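Local atomic coordinates of regulatory protein BlaR1 (Bacillus licheniformis, PDB entry 1NRF), a protein that senses beta-lactam antibiotics, probably through acylation of a serine in its extracellular C-terminal sensor domain, the part present here, and is thought to relay the signal to the cytoplasm. Residues A[18-23]-A[46-51]; A[22-27]-A[248-253]; A[38-43]-A[225-230]; A[54-59]-A[157-162]. One frame throughout, in Å; residues are numbered along the deposited sequence.

In the fold
All four contacts lie in and around the mixed sheet of the penicillin-binding sensor domain. Contact 3 is the buried one: two antiparallel strands joined by paired backbone bonds, with aromatic side chains on both faces. Contact 1 belongs to the same sheet but to its outer edge. Its strands are parallel and many of its side chains are partly exposed. Strand 46-50 is the neighbour of strand 33-41, so contacts 1 and 3 are joined directly. Contact 2 shares Glu22 and Asp23 with contact 1 and packs on the C-terminal helix by apolar and aromatic touching. Contact 4 packs beside contact 3 and differs in chemistry, with a helix cap tied to a salt bridge.

Contact 1: residues A[18-23]-A[46-51]; sequences NVEYED and KYTIYN
Asn18 to Tyr21 run beside Lys46 to Ile49 as parallel strands, their axes 4.6 Å apart at the closest and inclined by 27°. This is an edge pair of the mixed sheet of the penicillin-binding domain, with 18-21 as one of its two outermost strands. The ladder alternates: Tyr47 N gives to Asn18 O, Glu20 N to Tyr47 O at 2.7 Å, Ile49 N to Glu20 O, and Glu22 N to Ile49 O. The last donor stands above the carbonyl plane of Ile49. Val19, Tyr21, Tyr47 and Ile49 share one face. Ile49 CG1 sits between the backbone N and the carbonyl carbon (chi1 53°). The branch lies alongside the Tyr21 ring, with Ile49 CG1 3.6 Å from Tyr21 CE1. At its tip, Ile49 CD1 is 3.9 Å from Val19 CG1. Tyr47 OH is bonded to Asn163 and to the backbone of Leu14. The other face carries Asn18, Glu20, Lys46 and Thr48. The lysine chain is bent at chi3 and chi4, and Lys46 NZ makes a weak bond of 3.4 Å to Asn18 OD1. Thr48 OG1 gives another weak bond to Glu20 OE1, alongside it. Beyond them, Glu22 OE2 is held in a salt bridge by Lys254. Near Asn51, a water donates to Glu22 O at 3.3 Å and accepts from Asn51 N at 3.2 Å.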
loop_
_atom_site.group_PDB
_atom_site.type_symbol
_atom_site.label_atom_id
_atom_site.label_comp_id
_atom_site.label_asym_id
_atom_site.label_seq_id
_atom_site.Cartn_x
_atom_site.Cartn_y
_atom_site.Cartn_z
ATOM N N ASN A 18 3.372 17.093 14.939
ATOM C CA ASN A 18 3.515 16.600 16.309
ATOM C C ASN A 18 3.091 15.124 16.363
ATOM O O ASN A 18 2.290 14.664 15.551
ATOM C CB ASN A 18 2.696 17.461 17.289
ATOM C CG ASN A 18 1.211 17.131 17.288
ATOM O OD1 ASN A 18 0.765 16.222 17.992
ATOM N ND2 ASN A 18 0.438 17.873 16.500
ATOM N N VAL A 19 3.645 14.379 17.312
ATOM C CA VAL A 19 3.348 12.959 17.432
ATOM C C VAL A 19 2.704 12.558 18.758
ATOM O O VAL A 19 3.010 13.115 19.809
ATOM C CB VAL A 19 4.637 12.124 17.224
ATOM C CG1 VAL A 19 4.338 10.640 17.338
ATOM C CG2 VAL A 19 5.227 12.437 15.865
ATOM N N GLU A 20 1.808 11.581 18.682
ATOM C CA GLU A 20 1.097 11.052 19.843
ATOM C C GLU A 20 1.268 9.533 19.839
ATOM O O GLU A 20 1.360 8.910 18.783
ATOM C CB GLU A 20 -0.389 11.408 19.745
ATOM C CG GLU A 20 -1.238 10.970 20.921
ATOM C CD GLU A 20 -2.714 11.293 20.714
ATOM O OE1 GLU A 20 -3.329 10.706 19.792
ATOM O OE2 GLU A 20 -3.254 12.135 21.467
ATOM N N TYR A 21 1.316 8.935 21.017
ATOM C CA TYR A 21 1.478 7.496 21.099
ATOM C C TYR A 21 0.295 6.852 21.805
ATOM O O TYR A 21 -0.241 7.404 22.765
ATOM C CB TYR A 21 2.776 7.170 21.828
ATOM C CG TYR A 21 4.001 7.573 21.048
ATOM C CD1 TYR A 21 4.552 6.721 20.088
ATOM C CD2 TYR A 21 4.587 8.827 21.228
ATOM C CE1 TYR A 21 5.650 7.104 19.326
ATOM C CE2 TYR A 21 5.683 9.218 20.467
ATOM C CZ TYR A 21 6.207 8.350 19.519
ATOM O OH TYR A 21 7.283 8.729 18.757
ATOM N N GLU A 22 -0.122 5.692 21.309
ATOM C CA GLU A 22 -1.236 4.966 21.903
ATOM C C GLU A 22 -0.990 3.473 21.875
ATOM O O GLU A 22 -0.111 2.986 21.162
ATOM C CB GLU A 22 -2.539 5.291 21.182
ATOM C CG GLU A 22 -3.040 6.684 21.474
ATOM C CD GLU A 22 -4.367 6.970 20.816
ATOM O OE1 GLU A 22 -5.308 6.171 21.009
ATOM O OE2 GLU A 22 -4.469 7.998 20.113
ATOM N N ASP A 23 -1.772 2.748 22.663
ATOM C CA ASP A 23 -1.629 1.303 22.748
ATOM C C ASP A 23 -2.815 0.601 22.099
ATOM O O ASP A 23 -3.958 0.803 22.503
ATOM C CB ASP A 23 -1.511 0.878 24.215
ATOM C CG ASP A 23 -1.127 -0.574 24.368
ATOM O OD1 ASP A 23 -1.107 -1.069 25.511
ATOM O OD2 ASP A 23 -0.838 -1.221 23.342
ATOM N N LYS A 46 -1.151 15.809 13.036
ATOM C CA LYS A 46 -0.784 14.921 14.125
ATOM C C LYS A 46 -0.690 13.448 13.741
ATOM O O LYS A 46 -1.527 12.912 13.009
ATOM C CB LYS A 46 -1.784 15.051 15.272
ATOM C CG LYS A 46 -1.468 14.142 16.462
ATOM C CD LYS A 46 -2.716 13.812 17.269
ATOM C CE LYS A 46 -3.477 15.064 17.672
ATOM N NZ LYS A 46 -2.641 15.992 18.483
ATOM N N TYR A 47 0.346 12.800 14.252
ATOM C CA TYR A 47 0.543 11.385 14.024
ATOM C C TYR A 47 0.127 10.666 15.289
ATOM O O TYR A 47 0.458 11.100 16.398
ATOM C CB TYR A 47 2.011 11.036 13.784
ATOM C CG TYR A 47 2.617 11.530 12.495
ATOM C CD1 TYR A 47 3.383 12.692 12.472
ATOM C CD2 TYR A 47 2.498 10.788 11.317
ATOM C CE1 TYR A 47 4.026 13.103 11.323
ATOM C CE2 TYR A 47 3.145 11.192 10.152
ATOM C CZ TYR A 47 3.912 12.351 10.168
ATOM O OH TYR A 47 4.604 12.742 9.051
ATOM N N THR A 48 -0.615 9.581 15.125
ATOM C CA THR A 48 -1.006 8.763 16.256
ATOM C C THR A 48 -0.398 7.418 15.905
ATOM O O THR A 48 -0.754 6.819 14.885
ATOM C CB THR A 48 -2.519 8.613 16.378
ATOM O OG1 THR A 48 -3.120 9.906 16.511
ATOM C CG2 THR A 48 -2.863 7.782 17.610
ATOM N N ILE A 49 0.544 6.952 16.715
ATOM C CA ILE A 49 1.158 5.677 16.408
ATOM C C ILE A 49 1.352 4.714 17.552
ATOM O O ILE A 49 1.682 5.095 18.671
ATOM C CB ILE A 49 2.523 5.852 15.701
ATOM C CG1 ILE A 49 3.428 6.771 16.509
ATOM C CG2 ILE A 49 2.312 6.394 14.300
ATOM C CD1 ILE A 49 4.757 7.040 15.820
ATOM N N TYR A 50 1.130 3.445 17.229
ATOM C CA TYR A 50 1.291 2.353 18.166
ATOM C C TYR A 50 2.543 1.577 17.754
ATOM O O TYR A 50 2.712 1.245 16.569
ATOM C CB TYR A 50 0.061 1.436 18.131
ATOM C CG TYR A 50 0.309 0.083 18.748
ATOM C CD1 TYR A 50 0.226 -1.074 17.977
ATOM C CD2 TYR A 50 0.710 -0.035 20.077
ATOM C CE1 TYR A 50 0.544 -2.313 18.506
ATOM C CE2 TYR A 50 1.031 -1.275 20.622
ATOM C CZ TYR A 50 0.950 -2.410 19.828
ATOM O OH TYR A 50 1.293 -3.636 20.347
ATOM N N ASN A 51 3.406 1.306 18.736
ATOM C CA ASN A 51 4.655 0.570 18.542
ATOM C C ASN A 51 5.605 1.336 17.625
ATOM O O ASN A 51 5.720 1.020 16.439
ATOM C CB ASN A 51 4.360 -0.807 17.947
ATOM C CG ASN A 51 5.537 -1.749 18.041
ATOM O OD1 ASN A 51 6.677 -1.324 18.211
ATOM N ND2 ASN A 51 5.266 -3.041 17.915
HETATM O O HOH W 1 2.967 2.162 21.816
#

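Contact 2: residues A[22-27]-A[248-253]; sequences EDYSTF and LSILDK
Ile250 fits between Tyr24 and Phe27: its CG2 methyl and the tip of its longer branch touch Tyr24, and CG1 of that branch touches Phe27. Ile250 CG2, anti to the backbone N, is the methyl that lies over one face of the Tyr24 ring, 3.9 Å from the centroid and 5° off the normal, a clear CH-pi contact. Ile250 CD1 goes to the base of the tyrosine, 3.6 Å from Tyr24 CB. Ile250 CG1 is 3.7 Å from Phe27 CG. This is the tight part, and its Tyr24 and Ile250 are buried. The segments share no hydrogen bond, and the contact is mainly apolar and aromatic. Ser249 lies next to it, with OG 3.0 Å from Phe27 CD1; that hydroxyl is bonded to the backbone O of Ile246. The solvent side is thinner: exposed Lys253 lays its aliphatic chain across the far end of the phenylalanine, at about a right angle, with Lys253 CG 3.6 Å from Phe27 CZ. Within segment 22-27, Asp23 OD2 accepts from both Ser25 N and Ser25 OG. The backbone bond makes an Asx turn at the start of helix 25-29, where Tyr24 is the N-cap residue. The contact thus docks this short helix on the C-terminal helix 239-253. The Tyr24 ring also meets Phe37 of strand 33-41 nearly perpendicularly and touches Thr48 and Tyr50 of strand 46-50.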
loop_
_atom_site.group_PDB
_atom_site.type_symbol
_atom_site.label_atom_id
_atom_site.label_comp_id
_atom_site.label_asym_id
_atom_site.label_seq_id
_atom_site.Cartn_x
_atom_site.Cartn_y
_atom_site.Cartn_z
ATOM N N GLU A 22 -0.122 5.692 21.309
ATOM C CA GLU A 22 -1.236 4.966 21.903
ATOM C C GLU A 22 -0.990 3.473 21.875
ATOM O O GLU A 22 -0.111 2.986 21.162
ATOM C CB GLU A 22 -2.539 5.291 21.182
ATOM C CG GLU A 22 -3.040 6.684 21.474
ATOM C CD GLU A 22 -4.367 6.970 20.816
ATOM O OE1 GLU A 22 -5.308 6.171 21.009
ATOM O OE2 GLU A 22 -4.469 7.998 20.113
ATOM N N ASP A 23 -1.772 2.748 22.663
ATOM C CA ASP A 23 -1.629 1.303 22.748
ATOM C C ASP A 23 -2.815 0.601 22.099
ATOM O O ASP A 23 -3.958 0.803 22.503
ATOM C CB ASP A 23 -1.511 0.878 24.215
ATOM C CG ASP A 23 -1.127 -0.574 24.368
ATOM O OD1 ASP A 23 -1.107 -1.069 25.511
ATOM O OD2 ASP A 23 -0.838 -1.221 23.342
ATOM N N TYR A 24 -2.534 -0.220 21.092
ATOM C CA TYR A 24 -3.576 -0.952 20.392
ATOM C C TYR A 24 -3.255 -2.437 20.355
ATOM O O TYR A 24 -3.806 -3.187 19.546
ATOM C CB TYR A 24 -3.726 -0.422 18.974
ATOM C CG TYR A 24 -4.049 1.049 18.899
ATOM C CD1 TYR A 24 -5.213 1.561 19.465
ATOM C CD2 TYR A 24 -3.199 1.927 18.236
ATOM C CE1 TYR A 24 -5.525 2.920 19.365
ATOM C CE2 TYR A 24 -3.497 3.279 18.130
ATOM C CZ TYR A 24 -4.658 3.768 18.692
ATOM O OH TYR A 24 -4.941 5.106 18.564
ATOM N N SER A 25 -2.359 -2.852 21.243
ATOM C CA SER A 25 -1.945 -4.246 21.357
ATOM C C SER A 25 -3.098 -5.232 21.206
ATOM O O SER A 25 -3.033 -6.155 20.393
ATOM C CB SER A 25 -1.277 -4.488 22.714
ATOM O OG SER A 25 -0.058 -3.785 22.818
ATOM N N THR A 26 -4.143 -5.034 22.005
ATOM C CA THR A 26 -5.315 -5.909 21.999
ATOM C C THR A 26 -5.927 -6.112 20.610
ATOM O O THR A 26 -6.470 -7.179 20.312
ATOM C CB THR A 26 -6.399 -5.378 22.971
ATOM O OG1 THR A 26 -6.630 -3.984 22.722
ATOM C CG2 THR A 26 -5.954 -5.562 24.416
ATOM N N PHE A 27 -5.844 -5.090 19.764
ATOM C CA PHE A 27 -6.377 -5.196 18.415
ATOM C C PHE A 27 -5.486 -6.122 17.594
ATOM O O PHE A 27 -5.963 -6.836 16.714
ATOM C CB PHE A 27 -6.460 -3.815 17.763
ATOM C CG PHE A 27 -7.521 -2.938 18.355
ATOM C CD1 PHE A 27 -8.866 -3.191 18.105
ATOM C CD2 PHE A 27 -7.182 -1.884 19.190
ATOM C CE1 PHE A 27 -9.857 -2.404 18.683
ATOM C CE2 PHE A 27 -8.162 -1.094 19.772
ATOM C CZ PHE A 27 -9.503 -1.354 19.519
ATOM N N LEU A 248 -8.672 -1.524 10.437
ATOM C CA LEU A 248 -10.089 -1.185 10.399
ATOM C C LEU A 248 -10.767 -1.145 11.770
ATOM O O LEU A 248 -11.615 -0.295 12.016
ATOM C CB LEU A 248 -10.816 -2.165 9.471
ATOM C CG LEU A 248 -11.359 -1.609 8.150
ATOM C CD1 LEU A 248 -10.531 -0.443 7.645
ATOM C CD2 LEU A 248 -11.394 -2.740 7.139
ATOM N N SER A 249 -10.397 -2.055 12.661
ATOM C CA SER A 249 -10.984 -2.060 13.988
ATOM C C SER A 249 -10.463 -0.826 14.708
ATOM O O SER A 249 -11.218 -0.122 15.376
ATOM C CB SER A 249 -10.591 -3.320 14.758
ATOM O OG SER A 249 -9.216 -3.316 15.090
ATOM N N ILE A 250 -9.170 -0.551 14.558
ATOM C CA ILE A 250 -8.591 0.625 15.201
ATOM C C ILE A 250 -9.212 1.891 14.619
ATOM O O ILE A 250 -9.549 2.806 15.355
ATOM C CB ILE A 250 -7.054 0.670 15.037
ATOM C CG1 ILE A 250 -6.434 -0.544 15.735
ATOM C CG2 ILE A 250 -6.491 1.971 15.622
ATOM C CD1 ILE A 250 -4.930 -0.625 15.614
ATOM N N LEU A 251 -9.375 1.933 13.300
ATOM C CA LEU A 251 -9.977 3.097 12.643
ATOM C C LEU A 251 -11.386 3.342 13.159
ATOM O O LEU A 251 -11.804 4.483 13.348
ATOM C CB LEU A 251 -10.031 2.885 11.127
ATOM C CG LEU A 251 -9.059 3.677 10.247
ATOM C CD1 LEU A 251 -7.672 3.653 10.847
ATOM C CD2 LEU A 251 -9.055 3.085 8.835
ATOM N N ASP A 252 -12.112 2.254 13.377
ATOM C CA ASP A 252 -13.476 2.304 13.864
ATOM C C ASP A 252 -13.503 2.619 15.356
ATOM O O ASP A 252 -14.525 3.048 15.895
ATOM C CB ASP A 252 -14.160 0.964 13.580
ATOM C CG ASP A 252 -15.439 0.778 14.369
ATOM O OD1 ASP A 252 -15.372 0.272 15.513
ATOM O OD2 ASP A 252 -16.510 1.150 13.845
ATOM N N LYS A 253 -12.367 2.411 16.015
ATOM C CA LYS A 253 -12.247 2.673 17.444
ATOM C C LYS A 253 -12.098 4.172 17.710
ATOM O O LYS A 253 -12.580 4.686 18.719
ATOM C CB LYS A 253 -11.041 1.916 18.012
ATOM C CG LYS A 253 -10.895 1.999 19.518
ATOM C CD LYS A 253 -12.078 1.355 20.220
ATOM C CE LYS A 253 -11.800 1.196 21.706
ATOM N NZ LYS A 253 -12.883 0.451 22.406
#

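Contact 3: residues A[38-43]-A[225-230]; sequences VLFNSN and TFFFAV
Phe226 and Asn41 face each other as a non-hydrogen-bonded pair between two antiparallel strands, 33-41 and 225-234, inside the mixed sheet. Phe226 CB starts 3.9 Å from Leu39 CD1. From there chi1 of -65° puts CG anti to the carbonyl carbon, beside the backbone N. Phe226 CD1 still lies near the same leucine methyl, at 4.2 Å from Leu39 CD1. Phe226 CE1 reaches the amide, 3.4 Å from Asn41 ND2, and Phe226 CZ at the tip is 3.9 Å from Asn41 ND2. Amide and ring planes are 63° apart. Asn41 OD1 turns to Asn224 ND2 and Arg44 N. On the other face, Phe40 and Phe227 lie side by side, their CD1 atoms 4.1 Å apart, and both touch Val162 of helix 158-170. Val38 with Ala229, and Phe40 with Phe227, each exchange two backbone bonds. At the strand end Ser42 OG gives a bond of 2.8 Å to Thr225 O. The same hydroxyl lies in the plane of the Phe227 ring, at its edge. These two pairs thus satisfy each other's backbone in a buried place, while Leu39, Phe226 and Phe228 bond to the strands beyond. Apolar side chains fill both faces, and polar ones gather where the strands end.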
loop_
_atom_site.group_PDB
_atom_site.type_symbol
_atom_site.label_atom_id
_atom_site.label_comp_id
_atom_site.label_asym_id
_atom_site.label_seq_id
_atom_site.Cartn_x
_atom_site.Cartn_y
_atom_site.Cartn_z
ATOM N N VAL A 38 0.314 3.477 12.168
ATOM C CA VAL A 38 0.600 4.884 11.984
ATOM C C VAL A 38 -0.625 5.546 11.366
ATOM O O VAL A 38 -1.119 5.109 10.324
ATOM C CB VAL A 38 1.787 5.131 11.031
ATOM C CG1 VAL A 38 2.072 6.616 10.943
ATOM C CG2 VAL A 38 3.023 4.390 11.513
ATOM N N LEU A 39 -1.131 6.580 12.028
ATOM C CA LEU A 39 -2.263 7.341 11.510
ATOM C C LEU A 39 -1.841 8.811 11.441
ATOM O O LEU A 39 -1.152 9.302 12.339
ATOM C CB LEU A 39 -3.465 7.197 12.425
ATOM C CG LEU A 39 -4.638 8.121 12.101
ATOM C CD1 LEU A 39 -5.443 7.551 10.935
ATOM C CD2 LEU A 39 -5.514 8.263 13.336
ATOM N N PHE A 40 -2.235 9.511 10.381
ATOM C CA PHE A 40 -1.888 10.922 10.241
ATOM C C PHE A 40 -3.089 11.824 9.979
ATOM O O PHE A 40 -3.782 11.676 8.967
ATOM C CB PHE A 40 -0.854 11.119 9.128
ATOM C CG PHE A 40 -0.422 12.557 8.944
ATOM C CD1 PHE A 40 -0.845 13.294 7.831
ATOM C CD2 PHE A 40 0.388 13.181 9.893
ATOM C CE1 PHE A 40 -0.466 14.632 7.671
ATOM C CE2 PHE A 40 0.770 14.513 9.743
ATOM C CZ PHE A 40 0.339 15.243 8.625
ATOM N N ASN A 41 -3.317 12.759 10.903
ATOM C CA ASN A 41 -4.412 13.724 10.805
ATOM C C ASN A 41 -3.882 14.977 10.095
ATOM O O ASN A 41 -3.102 15.737 10.663
ATOM C CB ASN A 41 -4.911 14.090 12.207
ATOM C CG ASN A 41 -6.200 14.897 12.182
ATOM O OD1 ASN A 41 -6.383 15.772 11.332
ATOM N ND2 ASN A 41 -7.095 14.617 13.129
ATOM N N SER A 42 -4.318 15.184 8.858
ATOM C CA SER A 42 -3.869 16.319 8.053
ATOM C C SER A 42 -4.121 17.673 8.696
ATOM O O SER A 42 -3.209 18.496 8.804
ATOM C CB SER A 42 -4.533 16.287 6.674
ATOM O OG SER A 42 -4.231 15.086 5.984
ATOM N N ASN A 43 -5.363 17.902 9.107
ATOM C CA ASN A 43 -5.744 19.161 9.739
ATOM C C ASN A 43 -4.995 19.415 11.036
ATOM O O ASN A 43 -4.529 20.520 11.286
ATOM C CB ASN A 43 -7.248 19.186 10.029
ATOM C CG ASN A 43 -8.082 19.222 8.775
ATOM O OD1 ASN A 43 -7.568 19.458 7.684
ATOM N ND2 ASN A 43 -9.388 19.000 8.923
ATOM N N THR A 225 -8.600 14.445 5.887
ATOM C CA THR A 225 -8.076 13.246 5.246
ATOM C C THR A 225 -7.122 12.563 6.213
ATOM O O THR A 225 -6.194 13.185 6.739
ATOM C CB THR A 225 -7.324 13.568 3.953
ATOM O OG1 THR A 225 -8.146 14.389 3.124
ATOM C CG2 THR A 225 -6.999 12.287 3.191
ATOM N N PHE A 226 -7.362 11.283 6.446
ATOM C CA PHE A 226 -6.542 10.512 7.361
ATOM C C PHE A 226 -5.716 9.502 6.595
ATOM O O PHE A 226 -6.256 8.727 5.817
ATOM C CB PHE A 226 -7.435 9.779 8.375
ATOM C CG PHE A 226 -8.200 10.694 9.283
ATOM C CD1 PHE A 226 -7.672 11.068 10.520
ATOM C CD2 PHE A 226 -9.428 11.222 8.883
ATOM C CE1 PHE A 226 -8.353 11.963 11.352
ATOM C CE2 PHE A 226 -10.124 12.121 9.701
ATOM C CZ PHE A 226 -9.587 12.495 10.940
ATOM N N PHE A 227 -4.408 9.508 6.824
ATOM C CA PHE A 227 -3.510 8.566 6.168
ATOM C C PHE A 227 -3.071 7.547 7.203
ATOM O O PHE A 227 -2.698 7.910 8.312
ATOM C CB PHE A 227 -2.293 9.295 5.590
ATOM C CG PHE A 227 -2.631 10.259 4.485
ATOM C CD1 PHE A 227 -2.936 11.586 4.769
ATOM C CD2 PHE A 227 -2.671 9.829 3.164
ATOM C CE1 PHE A 227 -3.276 12.469 3.758
ATOM C CE2 PHE A 227 -3.011 10.702 2.144
ATOM C CZ PHE A 227 -3.316 12.029 2.441
ATOM N N PHE A 228 -3.115 6.269 6.844
ATOM C CA PHE A 228 -2.750 5.213 7.782
ATOM C C PHE A 228 -1.955 4.061 7.161
ATOM O O PHE A 228 -2.004 3.810 5.957
ATOM C CB PHE A 228 -4.016 4.634 8.423
ATOM C CG PHE A 228 -4.951 4.023 7.431
ATOM C CD1 PHE A 228 -5.904 4.796 6.787
ATOM C CD2 PHE A 228 -4.827 2.679 7.076
ATOM C CE1 PHE A 228 -6.725 4.244 5.794
ATOM C CE2 PHE A 228 -5.638 2.118 6.086
ATOM C CZ PHE A 228 -6.590 2.908 5.444
ATOM N N ALA A 229 -1.235 3.350 8.014
ATOM C CA ALA A 229 -0.443 2.221 7.587
ATOM C C ALA A 229 -0.281 1.285 8.774
ATOM O O ALA A 229 0.068 1.709 9.878
ATOM C CB ALA A 229 0.927 2.689 7.078
ATOM N N VAL A 230 -0.566 0.015 8.537
ATOM C CA VAL A 230 -0.443 -1.010 9.551
ATOM C C VAL A 230 0.464 -2.099 9.002
ATOM O O VAL A 230 0.302 -2.519 7.854
ATOM C CB VAL A 230 -1.812 -1.654 9.882
ATOM C CG1 VAL A 230 -1.612 -2.954 10.633
ATOM C CG2 VAL A 230 -2.651 -0.707 10.717
#

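Contact 4: residues A[54-59]-A[157-162]; sequences ESTSRF and SPLEQV
Segment 54-59 ends the short, weakly bonded helix 52-56 and runs on past the N-terminus of helix 158-170, where the CA atoms of Arg58 and Ser157 come within 3.9 Å. One backbone bond joins the two: Leu159 N gives to Ser55 O at 3.0 Å, in the carbonyl plane. Pro158 packs against the same turn, with Pro158 CD 3.4 Å from Glu54 O. Thr56 CG2 and Leu159 CD2 touch side by side. Ser157 and Glu160 form a capping box. Glu160 N gives to Ser157 OG, and Ser157 N gives to Glu160 OE2, each at 2.9 Å. Arg58 adds a salt bridge to this cap. The arginine chain is extended from CG to NE, and Arg58 NE gives to Glu160 OE2 at 2.9 Å on the syn lone pair. Arg58 NH2 makes a weak, bent bond of 2.6 Å to Glu160 OE1. Guanidinium and carboxylate planes are turned 42° apart. A water lies 2.7 Å from Ser157 OG. Farther along the helix, Gln161 OE1 bonds Thr64 OG1, next to Ser63, the probable acylated serine. Glu160 OE2 is therefore gripped by two donors, one from the helix start and one from Arg58. Both the arginine and the helix N-terminus would be expected to favour the charged carboxylate, so one acid completes the capping box and ties the helix start to segment 54-59.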
loop_
_atom_site.group_PDB
_atom_site.type_symbol
_atom_site.label_atom_id
_atom_site.label_comp_id
_atom_site.label_asym_id
_atom_site.label_seq_id
_atom_site.Cartn_x
_atom_site.Cartn_y
_atom_site.Cartn_z
ATOM N N GLU A 54 8.271 -0.762 15.304
ATOM C CA GLU A 54 7.739 -1.349 14.081
ATOM C C GLU A 54 7.396 -0.270 13.055
ATOM O O GLU A 54 7.677 -0.408 11.862
ATOM C CB GLU A 54 6.480 -2.171 14.388
ATOM C CG GLU A 54 6.736 -3.562 14.984
ATOM C CD GLU A 54 6.580 -4.711 13.974
ATOM O OE1 GLU A 54 6.692 -5.887 14.393
ATOM O OE2 GLU A 54 6.344 -4.451 12.771
ATOM N N SER A 55 6.795 0.807 13.542
ATOM C CA SER A 55 6.371 1.916 12.700
ATOM C C SER A 55 7.519 2.633 11.993
ATOM O O SER A 55 7.292 3.386 11.048
ATOM C CB SER A 55 5.592 2.926 13.547
ATOM O OG SER A 55 4.620 2.268 14.334
ATOM N N THR A 56 8.744 2.406 12.455
ATOM C CA THR A 56 9.908 3.048 11.859
ATOM C C THR A 56 10.867 2.024 11.231
ATOM O O THR A 56 11.900 2.368 10.668
ATOM C CB THR A 56 10.658 3.924 12.909
ATOM O OG1 THR A 56 10.737 3.230 14.165
ATOM C CG2 THR A 56 9.937 5.237 13.112
ATOM N N SER A 57 10.510 0.754 11.329
ATOM C CA SER A 57 11.321 -0.301 10.749
ATOM C C SER A 57 10.811 -0.521 9.335
ATOM O O SER A 57 9.613 -0.470 9.104
ATOM C CB SER A 57 11.159 -1.584 11.555
ATOM O OG SER A 57 11.575 -1.385 12.891
ATOM N N ARG A 58 11.724 -0.755 8.397
ATOM C CA ARG A 58 11.357 -0.983 7.003
ATOM C C ARG A 58 11.151 -2.459 6.723
ATOM O O ARG A 58 11.786 -3.315 7.328
ATOM C CB ARG A 58 12.437 -0.446 6.072
ATOM C CG ARG A 58 12.360 1.029 5.820
ATOM C CD ARG A 58 13.662 1.509 5.238
ATOM N NE ARG A 58 13.579 2.862 4.696
ATOM C CZ ARG A 58 14.620 3.675 4.600
ATOM N NH1 ARG A 58 15.810 3.271 5.018
ATOM N NH2 ARG A 58 14.481 4.885 4.078
ATOM N N PHE A 59 10.246 -2.749 5.799
ATOM C CA PHE A 59 9.947 -4.117 5.424
ATOM C C PHE A 59 9.684 -4.135 3.929
ATOM O O PHE A 59 9.509 -3.078 3.312
ATOM C CB PHE A 59 8.702 -4.601 6.160
ATOM C CG PHE A 59 8.753 -4.377 7.634
ATOM C CD1 PHE A 59 8.252 -3.198 8.190
ATOM C CD2 PHE A 59 9.304 -5.335 8.476
ATOM C CE1 PHE A 59 8.296 -2.980 9.562
ATOM C CE2 PHE A 59 9.356 -5.126 9.859
ATOM C CZ PHE A 59 8.849 -3.946 10.402
ATOM N N SER A 157 9.132 1.910 5.517
ATOM C CA SER A 157 8.539 1.771 6.840
ATOM C C SER A 157 7.088 2.181 6.850
ATOM O O SER A 157 6.639 2.893 5.962
ATOM C CB SER A 157 9.286 2.638 7.856
ATOM O OG SER A 157 9.009 4.013 7.638
ATOM N N PRO A 158 6.323 1.717 7.851
ATOM C CA PRO A 158 4.899 2.078 7.954
ATOM C C PRO A 158 4.746 3.609 7.962
ATOM O O PRO A 158 3.818 4.157 7.377
ATOM C CB PRO A 158 4.490 1.453 9.282
ATOM C CG PRO A 158 5.320 0.196 9.317
ATOM C CD PRO A 158 6.677 0.662 8.824
ATOM N N LEU A 159 5.680 4.287 8.626
ATOM C CA LEU A 159 5.685 5.744 8.723
ATOM C C LEU A 159 5.990 6.353 7.355
ATOM O O LEU A 159 5.360 7.335 6.939
ATOM C CB LEU A 159 6.738 6.194 9.740
ATOM C CG LEU A 159 6.867 7.702 9.958
ATOM C CD1 LEU A 159 5.538 8.267 10.427
ATOM C CD2 LEU A 159 7.960 7.977 10.977
ATOM N N GLU A 160 6.961 5.771 6.659
ATOM C CA GLU A 160 7.320 6.247 5.329
ATOM C C GLU A 160 6.139 6.054 4.375
ATOM O O GLU A 160 5.863 6.904 3.530
ATOM C CB GLU A 160 8.546 5.499 4.813
ATOM C CG GLU A 160 9.877 6.079 5.282
ATOM C CD GLU A 160 11.080 5.204 4.902
ATOM O OE1 GLU A 160 12.215 5.712 4.951
ATOM O OE2 GLU A 160 10.901 4.011 4.566
ATOM N N GLN A 161 5.442 4.938 4.517
ATOM C CA GLN A 161 4.279 4.658 3.681
ATOM C C GLN A 161 3.266 5.813 3.788
ATOM O O GLN A 161 2.822 6.351 2.771
ATOM C CB GLN A 161 3.607 3.347 4.122
ATOM C CG GLN A 161 4.392 2.069 3.848
ATOM C CD GLN A 161 4.087 1.457 2.479
ATOM O OE1 GLN A 161 4.222 0.246 2.286
ATOM N NE2 GLN A 161 3.686 2.292 1.529
ATOM N N VAL A 162 2.908 6.187 5.019
ATOM C CA VAL A 162 1.955 7.276 5.261
ATOM C C VAL A 162 2.418 8.584 4.629
ATOM O O VAL A 162 1.650 9.244 3.922
ATOM C CB VAL A 162 1.715 7.515 6.798
ATOM C CG1 VAL A 162 1.039 8.866 7.025
ATOM C CG2 VAL A 162 0.841 6.387 7.390
HETATM O O HOH W 2 10.863 5.279 9.076
#